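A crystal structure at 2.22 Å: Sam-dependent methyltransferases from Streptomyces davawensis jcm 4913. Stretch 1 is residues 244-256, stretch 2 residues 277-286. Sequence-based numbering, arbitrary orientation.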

# COMPACT_ATOMS: atom_id res chain seq x y z
N GLY A 244 31.07 -33.80 9.72
CA GLY A 244 31.73 -34.16 8.48
C GLY A 244 31.16 -33.47 7.26
O GLY A 244 31.52 -33.79 6.13
N CYS A 245 30.26 -32.52 7.49
CA CYS A 245 29.70 -31.74 6.39
C CYS A 245 30.65 -30.61 6.01
O CYS A 245 31.30 -30.02 6.88
CB CYS A 245 28.32 -31.18 6.78
SG CYS A 245 27.07 -32.46 7.08
N ASP A 246 30.76 -30.33 4.72
CA ASP A 246 31.69 -29.30 4.26
C ASP A 246 30.96 -27.99 3.99
O ASP A 246 31.57 -27.01 3.56
CB ASP A 246 32.43 -29.77 3.01
CG ASP A 246 31.50 -30.23 1.90
OD1 ASP A 246 30.38 -30.68 2.22
OD2 ASP A 246 31.89 -30.15 0.72
N ALA A 247 29.66 -27.97 4.26
CA ALA A 247 28.87 -26.74 4.15
C ALA A 247 27.75 -26.72 5.18
O ALA A 247 26.88 -27.59 5.18
CB ALA A 247 28.31 -26.60 2.74
N TYR A 248 27.79 -25.73 6.07
CA TYR A 248 26.75 -25.55 7.07
C TYR A 248 25.98 -24.27 6.79
O TYR A 248 26.57 -23.21 6.57
CB TYR A 248 27.35 -25.50 8.48
CG TYR A 248 27.88 -26.83 8.95
CD1 TYR A 248 29.11 -27.30 8.50
CD2 TYR A 248 27.16 -27.61 9.84
CE1 TYR A 248 29.60 -28.52 8.93
CE2 TYR A 248 27.65 -28.84 10.27
CZ TYR A 248 28.87 -29.28 9.81
OH TYR A 248 29.36 -30.50 10.24
N VAL A 249 24.65 -24.37 6.79
CA VAL A 249 23.80 -23.24 6.41
C VAL A 249 22.89 -22.79 7.55
O VAL A 249 22.15 -23.60 8.11
CB VAL A 249 22.95 -23.60 5.18
CG1 VAL A 249 22.10 -22.41 4.76
CG2 VAL A 249 23.84 -24.07 4.02
N LEU A 250 22.95 -21.51 7.88
CA LEU A 250 22.09 -20.90 8.89
C LEU A 250 21.20 -19.84 8.26
O LEU A 250 21.64 -18.72 8.01
CB LEU A 250 22.92 -20.28 10.01
CG LEU A 250 23.48 -21.21 11.07
CD1 LEU A 250 24.48 -20.48 11.94
CD2 LEU A 250 22.35 -21.77 11.92
N ARG A 251 19.94 -20.18 8.01
CA ARG A 251 19.04 -19.27 7.30
C ARG A 251 17.93 -18.73 8.20
O ARG A 251 16.97 -19.43 8.51
CB ARG A 251 18.44 -19.97 6.08
CG ARG A 251 17.88 -21.37 6.34
CD ARG A 251 17.42 -22.03 5.05
NE ARG A 251 16.23 -22.85 5.24
CZ ARG A 251 14.98 -22.42 5.07
NH1 ARG A 251 14.76 -21.16 4.70
NH2 ARG A 251 13.96 -23.24 5.26
N GLY A 252 18.08 -17.48 8.61
CA GLY A 252 17.09 -16.81 9.44
C GLY A 252 16.91 -17.49 10.78
O GLY A 252 15.80 -17.83 11.18
N VAL A 253 18.02 -17.68 11.49
CA VAL A 253 18.00 -18.38 12.76
C VAL A 253 18.50 -17.49 13.90
O VAL A 253 17.83 -17.31 14.91
CB VAL A 253 18.86 -19.66 12.71
CG1 VAL A 253 18.90 -20.33 14.07
CG2 VAL A 253 18.33 -20.61 11.64
N LEU A 254 19.69 -16.92 13.71
CA LEU A 254 20.35 -16.15 14.75
C LEU A 254 19.77 -14.74 14.89
O LEU A 254 20.25 -13.94 15.68
CB LEU A 254 21.85 -16.06 14.46
CG LEU A 254 22.49 -17.40 14.08
CD1 LEU A 254 23.95 -17.21 13.70
CD2 LEU A 254 22.35 -18.39 15.22
N GLU A 255 18.74 -14.46 14.10
CA GLU A 255 18.09 -13.15 14.11
C GLU A 255 17.43 -12.84 15.46
O GLU A 255 17.40 -11.69 15.89
CB GLU A 255 17.06 -13.06 12.99
CG GLU A 255 17.66 -13.08 11.60
CD GLU A 255 16.63 -13.35 10.52
OE1 GLU A 255 15.57 -13.92 10.85
OE2 GLU A 255 16.89 -13.01 9.35
N ASP A 256 16.91 -13.87 16.12
CA ASP A 256 16.23 -13.68 17.39
C ASP A 256 16.95 -14.38 18.55
O ASP A 256 16.46 -14.39 19.68
CB ASP A 256 14.78 -14.17 17.30
CG ASP A 256 14.68 -15.60 16.81
OD1 ASP A 256 15.62 -16.07 16.13
OD2 ASP A 256 13.66 -16.26 17.10
N PRO A 277 40.11 -27.45 5.29
CA PRO A 277 40.35 -26.07 4.86
C PRO A 277 39.26 -25.48 3.97
O PRO A 277 39.13 -24.26 3.92
CB PRO A 277 41.67 -26.17 4.08
CG PRO A 277 41.85 -27.63 3.78
CD PRO A 277 41.21 -28.35 4.92
N GLU A 278 38.47 -26.32 3.29
CA GLU A 278 37.45 -25.82 2.38
C GLU A 278 36.04 -25.84 2.97
O GLU A 278 35.10 -25.33 2.35
CB GLU A 278 37.47 -26.61 1.07
CG GLU A 278 38.71 -26.37 0.23
CD GLU A 278 38.58 -26.97 -1.16
OE1 GLU A 278 37.44 -27.28 -1.57
OE2 GLU A 278 39.62 -27.12 -1.84
N ALA A 279 35.89 -26.42 4.15
CA ALA A 279 34.59 -26.46 4.81
C ALA A 279 34.15 -25.04 5.18
O ALA A 279 34.95 -24.25 5.68
CB ALA A 279 34.64 -27.34 6.05
N ARG A 280 32.89 -24.73 4.92
CA ARG A 280 32.38 -23.39 5.18
C ARG A 280 31.10 -23.38 6.00
O ARG A 280 30.30 -24.32 5.96
CB ARG A 280 32.12 -22.64 3.86
CG ARG A 280 33.36 -22.35 3.05
CD ARG A 280 34.22 -21.28 3.69
NE ARG A 280 35.36 -20.92 2.85
CZ ARG A 280 36.57 -21.47 2.95
NH1 ARG A 280 36.81 -22.41 3.86
NH2 ARG A 280 37.54 -21.08 2.14
N LEU A 281 30.92 -22.30 6.76
CA LEU A 281 29.64 -21.97 7.36
C LEU A 281 29.05 -20.82 6.56
O LEU A 281 29.64 -19.75 6.48
CB LEU A 281 29.80 -21.58 8.83
CG LEU A 281 28.59 -20.94 9.52
CD1 LEU A 281 27.37 -21.85 9.46
CD2 LEU A 281 28.93 -20.59 10.96
N LEU A 282 27.90 -21.05 5.94
CA LEU A 282 27.25 -20.02 5.12
C LEU A 282 26.03 -19.46 5.84
O LEU A 282 25.05 -20.17 6.07
CB LEU A 282 26.84 -20.59 3.76
CG LEU A 282 27.89 -21.43 3.02
CD1 LEU A 282 27.30 -21.98 1.73
CD2 LEU A 282 29.15 -20.62 2.74
N ILE A 283 26.10 -18.18 6.21
CA ILE A 283 24.97 -17.55 6.89
C ILE A 283 24.19 -16.68 5.92
O ILE A 283 24.71 -15.72 5.35
CB ILE A 283 25.43 -16.71 8.09
CG1 ILE A 283 26.25 -17.57 9.06
CG2 ILE A 283 24.23 -16.12 8.82
CD1 ILE A 283 26.68 -16.85 10.32
N LEU A 284 22.92 -17.02 5.74
CA LEU A 284 22.06 -16.31 4.81
C LEU A 284 21.21 -15.31 5.59
O LEU A 284 20.42 -15.68 6.45
CB LEU A 284 21.17 -17.29 4.03
CG LEU A 284 21.77 -18.02 2.82
CD1 LEU A 284 23.05 -18.78 3.15
CD2 LEU A 284 20.75 -18.97 2.22
N ASP A 285 21.38 -14.03 5.28
CA ASP A 285 20.70 -12.98 6.02
C ASP A 285 20.77 -11.65 5.28
O ASP A 285 21.45 -11.54 4.26
CB ASP A 285 21.31 -12.83 7.42
CG ASP A 285 20.34 -12.21 8.43
OD1 ASP A 285 19.27 -11.73 8.02
OD2 ASP A 285 20.67 -12.21 9.63
N SER A 286 20.06 -10.66 5.79
CA SER A 286 20.22 -9.28 5.33
C SER A 286 21.24 -8.60 6.25
O SER A 286 21.12 -8.66 7.47
CB SER A 286 18.89 -8.54 5.34
OG SER A 286 19.05 -7.21 4.88

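Two parallel strands cannot pair their amides residue for residue; each bonded residue of one strand must reach two residues of its neighbour that flank the one directly opposite. The pairing of strand 247-251 with the strand that begins at R280, whose axes run in nearly the same direction at 18° and approach to 4.6 Å, is a compact example.

Stretch 2 opens at P277 and E278, which contribute little to the contact. At A279 the chains close in: its CA lies 3.3 Å from D246 O, a CA-H...O contact that accompanies the first true bond of the ladder. That bond comes from R280, whose N donates to the same D246 O at 3.0 Å. R280 then returns the favour through its carbonyl, accepting from Y248 N at 2.9 Å (N to R280 O), so that R280 bridges the two residues flanking its register partner, A247. The side chain of R280 takes no part in this; its end leads away from stretch 1, and NH1 turns back to the carbonyls P277 O, at 3.0 Å, and A279 O, at 3.2 Å.

L281 sits opposite Y248 and makes no hydrogen bond to stretch 1. Its CA adds a CA-H...O contact to Y248 O at 3.4 Å, and its side chain is apolar: CD1 packs 3.8 Å from Y248 CB and 4.0 Å from L250 CD1, on the sheet face that L281 shares with Y248, L250 and I283. The end of the tyrosine side chain leads away from stretch 2, though R280 O lies at the edge of its ring.

L282 repeats the pattern of R280. Its N donates to Y248 O across 2.6 Å, the shortest bond in the ladder, and its O accepts from L250 N at 3.1 Å. Between these bonds V249, its register partner, brings CA to 3.3 Å from L282 O. I283, like L281, works through its side chain: CG1 lies 4.4 Å from L250 CB, and CD1 lies 4.4 Å from L254 CD1, extending the apolar contact past the end of the first strand.

L284 supplies the last rung, its N donating to L250 O at 3.1 Å. On the face carrying A247, V249 and R251, its CD1 meets V249 CG1 at 4.1 Å. Its carbonyl, however, gains no hydrogen bond from stretch 1: G252 N remains 3.7 Å from L284 O, and the chains diverge here, the CA atoms of G252 and D285 being 6.3 Å apart.

Beyond the ladder the chemistry changes. D285 OD1 lies 3.0 Å from E255 OE2, a close approach of like charges rather than a bond, although the same OD1 accepts from S286 N at 2.6 Å.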